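Local atomic coordinates of angiotensin-converting enzyme (PDB entry 6S1Y), a protein that probably hydrolyses peptides as a zinc-dependent metalloprotease of the angiotensin-converting enzyme family in the malaria mosquito Anopheles gambiae. Residues A[211-216]-A[567-572]; A[391-396]-A[502-507]; A[508-513]-A[560-565]. All coordinates share one frame; numbering follows the deposited sequence.

Interaction 1: residues A[211-216]-A[567-572]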
ATOM      1  N   ILE A 211       7.936   7.788  13.110  1.00 43.59           N
ATOM      2  CA  ILE A 211       6.820   8.735  13.157  1.00 44.43           C
ATOM      3  C   ILE A 211       7.238  10.018  13.860  1.00 44.61           C
ATOM      4  O   ILE A 211       6.879  11.118  13.428  1.00 42.36           O
ATOM      5  CB  ILE A 211       5.598   8.107  13.844  1.00 45.25           C
ATOM      6  CG1 ILE A 211       4.765   7.326  12.831  1.00 46.04           C
ATOM      7  CG2 ILE A 211       4.730   9.186  14.467  1.00 43.66           C
ATOM      8  CD1 ILE A 211       4.073   8.216  11.752  1.00 42.10           C
ATOM      9  N   GLU A 212       8.014   9.905  14.944  1.00 44.56           N
ATOM     10  CA  GLU A 212       8.423  11.106  15.661  1.00 44.92           C
ATOM     11  C   GLU A 212       9.419  11.933  14.863  1.00 44.52           C
ATOM     12  O   GLU A 212       9.424  13.161  14.984  1.00 46.04           O
ATOM     13  CB  GLU A 212       9.008  10.739  17.031  1.00 49.05           C
ATOM     14  CG  GLU A 212       9.363  11.962  17.897  1.00 54.46           C
ATOM     15  CD  GLU A 212       8.206  12.965  18.054  1.00 56.71           C
ATOM     16  OE1 GLU A 212       7.003  12.563  18.039  1.00 56.39           O
ATOM     17  OE2 GLU A 212       8.517  14.169  18.172  1.00 56.91           O
ATOM     18  N   GLN A 213      10.261  11.297  14.041  1.00 43.96           N
ATOM     19  CA  GLN A 213      11.194  12.067  13.217  1.00 44.07           C
ATOM     20  C   GLN A 213      10.483  12.748  12.059  1.00 42.90           C
ATOM     21  O   GLN A 213      10.881  13.831  11.636  1.00 42.27           O
ATOM     22  CB  GLN A 213      12.295  11.173  12.655  1.00 44.83           C
ATOM     23  CG  GLN A 213      13.174  10.502  13.691  1.00 47.35           C
ATOM     24  CD  GLN A 213      14.162   9.568  13.039  1.00 49.69           C
ATOM     25  OE1 GLN A 213      15.158  10.011  12.473  1.00 57.25           O
ATOM     26  NE2 GLN A 213      13.871   8.276  13.066  1.00 47.82           N
ATOM     27  N   ILE A 214       9.455  12.097  11.510  1.00 44.90           N
ATOM     28  CA  ILE A 214       8.631  12.658  10.442  1.00 44.87           C
ATOM     29  C   ILE A 214       7.748  13.808  10.939  1.00 42.70           C
ATOM     30  O   ILE A 214       7.506  14.773  10.206  1.00 41.58           O
ATOM     31  CB  ILE A 214       7.808  11.490   9.866  1.00 46.14           C
ATOM     32  CG1 ILE A 214       8.738  10.563   9.077  1.00 46.65           C
ATOM     33  CG2 ILE A 214       6.636  11.947   9.029  1.00 46.68           C
ATOM     34  CD1 ILE A 214       9.588  11.274   8.107  1.00 45.16           C
ATOM     35  N   ARG A 215       7.290  13.743  12.188  1.00 42.01           N
ATOM     36  CA  ARG A 215       6.232  14.635  12.659  1.00 44.04           C
ATOM     37  C   ARG A 215       6.511  16.114  12.414  1.00 42.46           C
ATOM     38  O   ARG A 215       5.606  16.808  11.928  1.00 42.00           O
ATOM     39  CB  ARG A 215       5.974  14.364  14.152  1.00 42.89           C
ATOM     40  CG  ARG A 215       4.842  15.188  14.752  1.00 47.56           C
ATOM     41  CD  ARG A 215       4.806  15.142  16.313  1.00 49.41           C
ATOM     42  NE  ARG A 215       6.116  15.459  16.880  1.00 52.76           N
ATOM     43  CZ  ARG A 215       6.627  16.694  16.938  1.00 51.89           C
ATOM     44  NH1 ARG A 215       7.835  16.885  17.446  1.00 51.69           N
ATOM     45  NH2 ARG A 215       5.938  17.729  16.482  1.00 50.77           N
ATOM     46  N   PRO A 216       7.697  16.660  12.694  1.00 41.63           N
ATOM     47  CA  PRO A 216       7.855  18.109  12.510  1.00 43.70           C
ATOM     48  C   PRO A 216       7.671  18.515  11.066  1.00 41.77           C
ATOM     49  O   PRO A 216       7.088  19.568  10.767  1.00 40.00           O
ATOM     50  CB  PRO A 216       9.285  18.388  13.016  1.00 44.30           C
ATOM     51  CG  PRO A 216       9.624  17.213  13.875  1.00 45.28           C
ATOM     52  CD  PRO A 216       8.926  16.041  13.209  1.00 43.83           C
ATOM     53  N   MET A 567      16.368  -0.363   8.609  1.00 52.59           N
ATOM     54  CA  MET A 567      15.456   0.695   8.194  1.00 51.70           C
ATOM     55  C   MET A 567      15.840   1.997   8.889  1.00 50.45           C
ATOM     56  O   MET A 567      16.086   2.023  10.103  1.00 48.96           O
ATOM     57  CB  MET A 567      14.025   0.298   8.545  1.00 50.53           C
ATOM     58  CG  MET A 567      12.986   1.389   8.432  1.00 50.37           C
ATOM     59  SD  MET A 567      11.321   0.732   8.761  1.00 51.81           S
ATOM     60  CE  MET A 567      11.202   0.924  10.553  1.00 51.57           C
ATOM     61  N   SER A 568      15.912   3.071   8.109  1.00 48.34           N
ATOM     62  CA  SER A 568      16.305   4.364   8.641  1.00 50.39           C
ATOM     63  C   SER A 568      15.568   5.446   7.884  1.00 47.35           C
ATOM     64  O   SER A 568      15.432   5.366   6.661  1.00 46.62           O
ATOM     65  CB  SER A 568      17.807   4.607   8.528  1.00 51.09           C
ATOM     66  OG  SER A 568      18.109   5.937   8.914  1.00 52.82           O
ATOM     67  N   ALA A 569      15.074   6.440   8.626  1.00 48.79           N
ATOM     68  CA  ALA A 569      14.417   7.602   8.037  1.00 48.73           C
ATOM     69  C   ALA A 569      15.390   8.641   7.500  1.00 47.29           C
ATOM     70  O   ALA A 569      14.931   9.694   7.033  1.00 47.73           O
ATOM     71  CB  ALA A 569      13.512   8.272   9.072  1.00 49.71           C
ATOM     72  N   ASP A 570      16.700   8.381   7.563  0.51 47.36           N
ATOM     73  CA  ASP A 570      17.694   9.334   7.074  0.51 48.33           C
ATOM     74  C   ASP A 570      17.404   9.719   5.631  0.51 47.39           C
ATOM     75  O   ASP A 570      17.339  10.908   5.290  0.51 47.18           O
ATOM     76  CB  ASP A 570      19.097   8.717   7.219  0.51 50.86           C
ATOM     77  CG  ASP A 570      20.215   9.589   6.639  0.51 51.73           C
ATOM     78  OD1 ASP A 570      19.982  10.782   6.337  0.51 51.43           O
ATOM     79  OD2 ASP A 570      21.349   9.060   6.504  0.51 52.68           O
ATOM     80  N   ALA A 571      17.183   8.715   4.777  1.00 48.00           N
ATOM     81  CA  ALA A 571      17.013   8.960   3.347  1.00 47.64           C
ATOM     82  C   ALA A 571      15.798   9.836   3.076  1.00 44.56           C
ATOM     83  O   ALA A 571      15.879  10.816   2.328  1.00 45.85           O
ATOM     84  CB  ALA A 571      16.897   7.634   2.586  1.00 47.01           C
ATOM     85  N   ILE A 572      14.661   9.508   3.686  1.00 44.01           N
ATOM     86  CA  ILE A 572      13.438  10.254   3.389  1.00 45.45           C
ATOM     87  C   ILE A 572      13.478  11.652   4.002  1.00 42.72           C
ATOM     88  O   ILE A 572      12.961  12.599   3.405  1.00 43.06           O
ATOM     89  CB  ILE A 572      12.187   9.473   3.851  1.00 43.73           C
ATOM     90  CG1 ILE A 572      10.934  10.186   3.353  1.00 44.09           C
ATOM     91  CG2 ILE A 572      12.136   9.317   5.352  1.00 42.91           C
ATOM     92  CD1 ILE A 572       9.622   9.509   3.741  1.00 45.00           C
TER
HETATM   93  O   HOH W   1      15.340   6.477  11.372  1.00 52.23           O
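A569 and I572 meet Q213 and I214 of helix 203-233, and this short run shows how a chain can dock against one helix while it starts another. M567 approaches along the neighbouring part of the same long helix, where its side chain touches F203 and Q206. S568 turns its side chain away from 211-216 and serves the new helix instead: OG takes the N-H of D570 at 3.1 Å with a nearly straight angle of 165°, a capping bond at the helix start. A569 comes next; it points toward helix 203-233, and its methyl meets the Q213 amide, CB lying 4.0 Å from Q213 NE2 and 4.2 Å from Q213 OE1. Q213 gets there because its chain is extended beyond CG (chi2 176°), carrying the amide out from its helix. One water then joins the same two residues, accepting from Q213 NE2 at 2.9 Å and from A569 N at 2.8 Å, so a backbone N-H near the helix start is satisfied through solvent. Deeper in, I572 reaches I214, with CG2 of I572 4.2 Å from CD1 of I214, whose end comes nearer than the start of its side chain. The result is a serine-capped start of helix 570-575 lying against helix 203-233, in the mostly helical fold of the angiotensin-converting enzyme family.

Interaction 2: residues A[391-396]-A[502-507]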
ATOM      1  N   LEU A 391      10.726   2.809  -8.589  1.00 47.25           N
ATOM      2  CA  LEU A 391      10.629   3.278  -9.965  1.00 48.11           C
ATOM      3  C   LEU A 391       9.810   4.560 -10.034  1.00 46.50           C
ATOM      4  O   LEU A 391      10.179   5.499 -10.747  1.00 47.31           O
ATOM      5  CB  LEU A 391      10.014   2.217 -10.885  1.00 48.95           C
ATOM      6  CG  LEU A 391      10.726   0.875 -11.071  1.00 49.91           C
ATOM      7  CD1 LEU A 391      10.442   0.287 -12.461  1.00 50.40           C
ATOM      8  CD2 LEU A 391      12.192   0.998 -10.831  1.00 49.61           C
ATOM      9  N   SER A 392       8.678   4.607  -9.317  1.00 45.64           N
ATOM     10  CA  SER A 392       7.825   5.789  -9.389  1.00 45.86           C
ATOM     11  C   SER A 392       8.563   7.039  -8.933  1.00 45.94           C
ATOM     12  O   SER A 392       8.280   8.136  -9.436  1.00 47.09           O
ATOM     13  CB  SER A 392       6.566   5.601  -8.541  1.00 46.78           C
ATOM     14  OG  SER A 392       5.689   4.686  -9.157  1.00 47.57           O
ATOM     15  N   LEU A 393       9.499   6.905  -7.984  1.00 43.73           N
ATOM     16  CA  LEU A 393      10.319   8.059  -7.596  1.00 46.48           C
ATOM     17  C   LEU A 393      11.114   8.611  -8.782  1.00 46.98           C
ATOM     18  O   LEU A 393      11.225   9.827  -8.941  1.00 47.77           O
ATOM     19  CB  LEU A 393      11.260   7.692  -6.444  1.00 44.58           C
ATOM     20  CG  LEU A 393      10.585   7.611  -5.064  1.00 44.77           C
ATOM     21  CD1 LEU A 393      11.536   7.096  -3.991  1.00 47.16           C
ATOM     22  CD2 LEU A 393      10.059   8.957  -4.635  1.00 43.52           C
ATOM     23  N   SER A 394      11.688   7.737  -9.621  1.00 47.16           N
ATOM     24  CA  SER A 394      12.405   8.217 -10.801  1.00 48.81           C
ATOM     25  C   SER A 394      11.432   8.780 -11.831  1.00 49.31           C
ATOM     26  O   SER A 394      11.675   9.852 -12.403  1.00 47.02           O
ATOM     27  CB  SER A 394      13.242   7.094 -11.435  1.00 48.75           C
ATOM     28  OG  SER A 394      14.413   6.795 -10.685  1.00 49.06           O
ATOM     29  N   VAL A 395      10.321   8.070 -12.070  1.00 48.03           N
ATOM     30  CA  VAL A 395       9.360   8.483 -13.081  1.00 46.40           C
ATOM     31  C   VAL A 395       8.789   9.851 -12.768  1.00 48.39           C
ATOM     32  O   VAL A 395       8.368  10.579 -13.672  1.00 47.48           O
ATOM     33  CB  VAL A 395       8.219   7.453 -13.199  1.00 46.79           C
ATOM     34  CG1 VAL A 395       7.118   8.035 -14.045  1.00 49.04           C
ATOM     35  CG2 VAL A 395       8.702   6.164 -13.805  1.00 48.78           C
ATOM     36  N   SER A 396       8.739  10.217 -11.482  1.00 48.67           N
ATOM     37  CA  SER A 396       8.087  11.456 -11.107  1.00 48.48           C
ATOM     38  C   SER A 396       8.949  12.678 -11.389  1.00 47.81           C
ATOM     39  O   SER A 396       8.410  13.783 -11.469  1.00 49.22           O
ATOM     40  CB  SER A 396       7.699  11.408  -9.632  1.00 48.76           C
ATOM     41  OG  SER A 396       8.841  11.482  -8.791  1.00 49.44           O
ATOM     42  N   VAL A 502       9.252   4.308   4.095  1.00 43.28           N
ATOM     43  CA  VAL A 502      10.576   4.614   4.628  1.00 44.42           C
ATOM     44  C   VAL A 502      11.681   4.007   3.753  1.00 44.56           C
ATOM     45  O   VAL A 502      12.558   4.716   3.244  1.00 41.96           O
ATOM     46  CB  VAL A 502      10.702   4.113   6.076  1.00 43.80           C
ATOM     47  CG1 VAL A 502      12.119   4.416   6.601  1.00 45.62           C
ATOM     48  CG2 VAL A 502       9.633   4.716   6.968  1.00 44.73           C
ATOM     49  N   ILE A 503      11.678   2.678   3.591  1.00 44.89           N
ATOM     50  CA  ILE A 503      12.846   2.036   2.980  1.00 46.52           C
ATOM     51  C   ILE A 503      12.944   2.345   1.501  1.00 45.01           C
ATOM     52  O   ILE A 503      14.042   2.311   0.933  1.00 45.64           O
ATOM     53  CB  ILE A 503      12.858   0.501   3.176  1.00 46.47           C
ATOM     54  CG1 ILE A 503      11.749  -0.170   2.374  1.00 44.48           C
ATOM     55  CG2 ILE A 503      12.744   0.171   4.636  1.00 45.33           C
ATOM     56  CD1 ILE A 503      11.660  -1.654   2.627  1.00 47.72           C
ATOM     57  N   GLN A 504      11.825   2.640   0.839  1.00 42.32           N
ATOM     58  CA  GLN A 504      11.939   2.928  -0.583  1.00 44.12           C
ATOM     59  C   GLN A 504      12.885   4.097  -0.836  1.00 45.45           C
ATOM     60  O   GLN A 504      13.487   4.185  -1.919  1.00 46.71           O
ATOM     61  CB  GLN A 504      10.574   3.195  -1.215  1.00 43.77           C
ATOM     62  CG  GLN A 504       9.928   4.536  -0.884  1.00 43.69           C
ATOM     63  CD  GLN A 504       8.514   4.655  -1.498  1.00 44.05           C
ATOM     64  OE1 GLN A 504       8.255   5.527  -2.306  1.00 42.16           O
ATOM     65  NE2 GLN A 504       7.619   3.763  -1.100  1.00 43.72           N
ATOM     66  N   PHE A 505      13.040   5.013   0.125  1.00 42.63           N
ATOM     67  CA  PHE A 505      13.985   6.107  -0.100  1.00 44.03           C
ATOM     68  C   PHE A 505      15.420   5.649   0.143  1.00 44.93           C
ATOM     69  O   PHE A 505      16.355   6.188  -0.461  1.00 43.97           O
ATOM     70  CB  PHE A 505      13.616   7.322   0.772  1.00 44.56           C
ATOM     71  CG  PHE A 505      12.311   7.971   0.359  1.00 44.35           C
ATOM     72  CD1 PHE A 505      11.098   7.544   0.889  1.00 44.62           C
ATOM     73  CD2 PHE A 505      12.297   8.981  -0.583  1.00 43.61           C
ATOM     74  CE1 PHE A 505       9.897   8.129   0.480  1.00 43.95           C
ATOM     75  CE2 PHE A 505      11.099   9.561  -0.996  1.00 42.02           C
ATOM     76  CZ  PHE A 505       9.909   9.129  -0.468  1.00 42.46           C
ATOM     77  N   GLN A 506      15.612   4.653   1.017  1.00 45.56           N
ATOM     78  CA  GLN A 506      16.920   4.011   1.134  1.00 46.47           C
ATOM     79  C   GLN A 506      17.289   3.286  -0.157  1.00 46.12           C
ATOM     80  O   GLN A 506      18.413   3.411  -0.644  1.00 48.60           O
ATOM     81  CB  GLN A 506      16.914   3.055   2.323  1.00 45.11           C
ATOM     82  CG  GLN A 506      16.648   3.753   3.648  1.00 44.45           C
ATOM     83  CD  GLN A 506      16.656   2.824   4.819  1.00 47.02           C
ATOM     84  OE1 GLN A 506      15.598   2.481   5.375  1.00 48.83           O
ATOM     85  NE2 GLN A 506      17.842   2.417   5.240  1.00 49.43           N
ATOM     86  N   PHE A 507      16.343   2.544  -0.738  1.00 47.86           N
ATOM     87  CA  PHE A 507      16.573   1.858  -2.009  1.00 46.44           C
ATOM     88  C   PHE A 507      16.836   2.868  -3.126  1.00 48.45           C
ATOM     89  O   PHE A 507      17.773   2.712  -3.920  1.00 48.96           O
ATOM     90  CB  PHE A 507      15.360   0.989  -2.361  1.00 43.89           C
ATOM     91  CG  PHE A 507      15.100  -0.161  -1.404  1.00 45.84           C
ATOM     92  CD1 PHE A 507      16.070  -0.605  -0.529  1.00 46.50           C
ATOM     93  CD2 PHE A 507      13.888  -0.824  -1.429  1.00 45.52           C
ATOM     94  CE1 PHE A 507      15.827  -1.681   0.308  1.00 49.21           C
ATOM     95  CE2 PHE A 507      13.634  -1.899  -0.591  1.00 46.14           C
ATOM     96  CZ  PHE A 507      14.600  -2.327   0.281  1.00 48.00           C
TER
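CD1 of L393 lies over one face of the F505 ring, and this is where the two helices pack closely. Both methyls of the leucine take part: CD1 stands 4.2 Å from the ring centroid and 25° off its normal, a CH-pi contact displaced toward the rim, while CD2 meets F505 CE2 at 3.8 Å. The two side chains cross at about a right angle. F505 sets its CG beside the backbone N, opposite the carbonyl carbon (chi1 -68°), which brings the end of the side chain nearer L393; the ring also makes an edge-to-face pair with Y575. The leucine's own helix, 381-395, carries E385, which joins H357 and H361 of the HExxH helix on the zinc ion; such a glutamate on a second helix is the mark of the gluzincin metallopeptidases, and L393 packs two turns further along. The looser side is that of Q504, although it too is buried. There the amide merely brushes the leucine, OE1 of Q504 being 4.0 Å from L393 CD1, and its NE2 is held by a hydrogen bond to D389 OD2 on the leucine's helix. Within 391-396, S396 OG donates to L393 O at 2.9 Å, approaching from above the carbonyl plane.

Interaction 3: residues A[508-513]-A[560-565]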
ATOM      1  N   HIS A 508      16.003   3.913  -3.209  1.00 46.75           N
ATOM      2  CA  HIS A 508      16.181   4.939  -4.235  1.00 47.85           C
ATOM      3  C   HIS A 508      17.553   5.592  -4.138  1.00 49.29           C
ATOM      4  O   HIS A 508      18.204   5.842  -5.158  1.00 51.08           O
ATOM      5  CB  HIS A 508      15.076   5.986  -4.093  1.00 48.36           C
ATOM      6  CG  HIS A 508      15.169   7.139  -5.050  1.00 47.14           C
ATOM      7  ND1 HIS A 508      14.986   6.999  -6.404  1.00 46.52           N
ATOM      8  CD2 HIS A 508      15.360   8.461  -4.835  1.00 47.80           C
ATOM      9  CE1 HIS A 508      15.071   8.178  -6.989  1.00 46.85           C
ATOM     10  NE2 HIS A 508      15.305   9.083  -6.059  1.00 48.46           N
ATOM     11  N   ARG A 509      17.996   5.906  -2.922  1.00 48.09           N
ATOM     12  CA  ARG A 509      19.293   6.545  -2.748  1.00 49.29           C
ATOM     13  C   ARG A 509      20.410   5.637  -3.241  1.00 51.15           C
ATOM     14  O   ARG A 509      21.331   6.094  -3.929  1.00 52.32           O
ATOM     15  CB  ARG A 509      19.505   6.896  -1.278  1.00 48.86           C
ATOM     16  CG  ARG A 509      20.906   7.442  -0.948  1.00 52.25           C
ATOM     17  CD  ARG A 509      20.980   8.044   0.443  1.00 51.03           C
ATOM     18  NE  ARG A 509      20.789   7.048   1.484  1.00 51.28           N
ATOM     19  CZ  ARG A 509      20.730   7.324   2.780  1.00 54.41           C
ATOM     20  NH1 ARG A 509      20.849   8.583   3.201  1.00 55.32           N
ATOM     21  NH2 ARG A 509      20.547   6.343   3.656  1.00 54.58           N
ATOM     22  N   ALA A 510      20.344   4.351  -2.898  1.00 50.54           N
ATOM     23  CA  ALA A 510      21.361   3.408  -3.339  1.00 49.65           C
ATOM     24  C   ALA A 510      21.347   3.247  -4.850  1.00 51.77           C
ATOM     25  O   ALA A 510      22.405   3.172  -5.484  1.00 52.30           O
ATOM     26  CB  ALA A 510      21.145   2.061  -2.649  1.00 50.15           C
ATOM     27  N   ALA A 511      20.166   3.213  -5.459  1.00 50.23           N
ATOM     28  CA  ALA A 511      20.119   3.011  -6.902  1.00 52.47           C
ATOM     29  C   ALA A 511      20.604   4.241  -7.654  1.00 53.49           C
ATOM     30  O   ALA A 511      21.247   4.114  -8.705  1.00 52.51           O
ATOM     31  CB  ALA A 511      18.699   2.642  -7.342  1.00 49.16           C
ATOM     32  N   CYS A 512      20.273   5.438  -7.157  1.00 52.63           N
ATOM     33  CA  CYS A 512      20.779   6.657  -7.774  1.00 53.49           C
ATOM     34  C   CYS A 512      22.295   6.733  -7.651  1.00 52.72           C
ATOM     35  O   CYS A 512      22.983   7.113  -8.600  1.00 55.01           O
ATOM     36  CB  CYS A 512      20.116   7.880  -7.139  1.00 54.69           C
ATOM     37  SG  CYS A 512      18.307   7.898  -7.328  1.00 54.16           S
ATOM     38  N   ALA A 513      22.838   6.365  -6.491  1.00 52.93           N
ATOM     39  CA  ALA A 513      24.287   6.313  -6.335  1.00 54.49           C
ATOM     40  C   ALA A 513      24.924   5.432  -7.414  1.00 55.80           C
ATOM     41  O   ALA A 513      25.829   5.864  -8.143  1.00 55.55           O
ATOM     42  CB  ALA A 513      24.628   5.784  -4.943  1.00 51.52           C
ATOM     43  N   VAL A 560      22.355  -6.038   0.530  1.00 55.04           N
ATOM     44  CA  VAL A 560      22.763  -6.356  -0.835  1.00 54.11           C
ATOM     45  C   VAL A 560      22.684  -5.126  -1.722  1.00 56.13           C
ATOM     46  O   VAL A 560      23.509  -4.931  -2.631  1.00 56.98           O
ATOM     47  CB  VAL A 560      21.895  -7.502  -1.392  1.00 56.16           C
ATOM     48  CG1 VAL A 560      21.945  -7.531  -2.927  1.00 57.67           C
ATOM     49  CG2 VAL A 560      22.329  -8.821  -0.808  1.00 54.47           C
ATOM     50  N   LEU A 561      21.668  -4.301  -1.511  1.00 56.17           N
ATOM     51  CA  LEU A 561      21.478  -3.120  -2.345  1.00 55.16           C
ATOM     52  C   LEU A 561      22.032  -1.848  -1.728  1.00 53.83           C
ATOM     53  O   LEU A 561      22.492  -0.971  -2.463  1.00 55.45           O
ATOM     54  CB  LEU A 561      19.992  -2.922  -2.629  1.00 55.49           C
ATOM     55  CG  LEU A 561      19.638  -1.671  -3.419  1.00 52.79           C
ATOM     56  CD1 LEU A 561      20.403  -1.608  -4.696  1.00 55.33           C
ATOM     57  CD2 LEU A 561      18.151  -1.673  -3.683  1.00 52.66           C
ATOM     58  N   THR A 562      22.012  -1.730  -0.406  1.00 54.01           N
ATOM     59  CA  THR A 562      22.305  -0.467   0.254  1.00 54.45           C
ATOM     60  C   THR A 562      23.580  -0.471   1.078  1.00 56.55           C
ATOM     61  O   THR A 562      24.036   0.609   1.474  1.00 58.85           O
ATOM     62  CB  THR A 562      21.142  -0.076   1.184  1.00 52.41           C
ATOM     63  OG1 THR A 562      21.198  -0.845   2.389  1.00 54.25           O
ATOM     64  CG2 THR A 562      19.806  -0.326   0.508  1.00 52.28           C
ATOM     65  N   GLY A 563      24.159  -1.635   1.370  1.00 54.36           N
ATOM     66  CA  GLY A 563      25.253  -1.689   2.312  1.00 55.31           C
ATOM     67  C   GLY A 563      24.858  -1.408   3.744  1.00 57.83           C
ATOM     68  O   GLY A 563      25.714  -1.447   4.634  1.00 59.33           O
ATOM     69  N   GLU A 564      23.591  -1.128   3.993  1.00 57.57           N
ATOM     70  CA  GLU A 564      23.081  -0.929   5.333  1.00 57.58           C
ATOM     71  C   GLU A 564      22.167  -2.095   5.667  1.00 56.26           C
ATOM     72  O   GLU A 564      21.642  -2.776   4.782  1.00 57.23           O
ATOM     73  CB  GLU A 564      22.330   0.394   5.451  1.00 60.63           C
ATOM     74  CG  GLU A 564      23.211   1.621   5.305  1.00 67.18           C
ATOM     75  CD  GLU A 564      22.396   2.892   5.192  1.00 74.52           C
ATOM     76  OE1 GLU A 564      21.307   2.848   4.548  1.00 68.16           O
ATOM     77  OE2 GLU A 564      22.852   3.920   5.746  1.00 74.36           O
ATOM     78  N   ARG A 565      21.988  -2.318   6.959  1.00 53.23           N
ATOM     79  CA  ARG A 565      21.216  -3.450   7.441  1.00 56.49           C
ATOM     80  C   ARG A 565      20.024  -3.024   8.283  1.00 56.31           C
ATOM     81  O   ARG A 565      19.398  -3.875   8.921  1.00 57.72           O
ATOM     82  CB  ARG A 565      22.127  -4.389   8.235  1.00 56.19           C
ATOM     83  CG  ARG A 565      23.363  -4.824   7.439  1.00 57.77           C
ATOM     84  CD  ARG A 565      24.324  -5.654   8.271  1.00 58.87           C
ATOM     85  NE  ARG A 565      23.626  -6.605   9.131  1.00 57.23           N
ATOM     86  CZ  ARG A 565      23.180  -7.794   8.726  1.00 59.25           C
ATOM     87  NH1 ARG A 565      23.346  -8.191   7.467  1.00 58.56           N
ATOM     88  NH2 ARG A 565      22.559  -8.583   9.583  1.00 59.35           N
TER
HETATM   89  O   HOH W   2      20.721   5.628   6.445  1.00 58.93           O
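A510 sets its methyl against L561 and T562 in the last turn of helix 554-562. Part of this is van der Waals packing on the backbone, with A510 CB 3.3 Å from the carbonyl O of L561 and 4.0 Å from T562 CA; the apolar part is A510 CB to L561 CG, 4.1 Å. So small a side chain illustrates how two backbones can come close, the CA atoms of A510 and T562 being 5.4 Å apart. The charged contact is more open. R509 bends at chi3 (66°) to bring its guanidinium to E564, but NH2 stays 3.7 Å from E564 OE1, a long salt bridge, and the two flat groups stand 67° apart. A water completes the pairing: it accepts from R509 NH2, in the guanidinium plane, at 2.9 Å and donates to E564 OE2. R509 NH1 also makes long, weak ion pairs with D570 and E574. Apart from this contact, the C512-C530 disulfide fastens helix 495-514 to a following part of the chain. Within 560-565 itself, OG1 of T562 accepts the N-H of E564 at 2.9 Å (155°), while G563 between them takes a positive phi. This is an ST turn where a helix gives way to a loop, with the long helix 495-514 packed against the exit.

Overall arrangement
Helix 495-514 ties the set together: interactions 2 and 3 use consecutive turns of it, their centres 11 Å apart, and segment 567-572 of interaction 1 also rests on it, through S568 N to Q506 OE1 (2.8 Å) and A571 CB to F505 O (3.4 Å). F507 CD1 lies 3.9 Å from L561 CD2, and L393 CD1 is 3.7 Å from H508 CB, so interactions 2 and 3 are in direct contact. Along the chain, they are in series inside the long loop that interaction 1 closes. Interaction 2 lies closer to the active site than interaction 1: the Q504 side chain is about 9 Å from the bound gamma-glutamyl ligand and about 10 Å from the zinc ion, whereas the I572 side chain lies about 14 Å from the ligand.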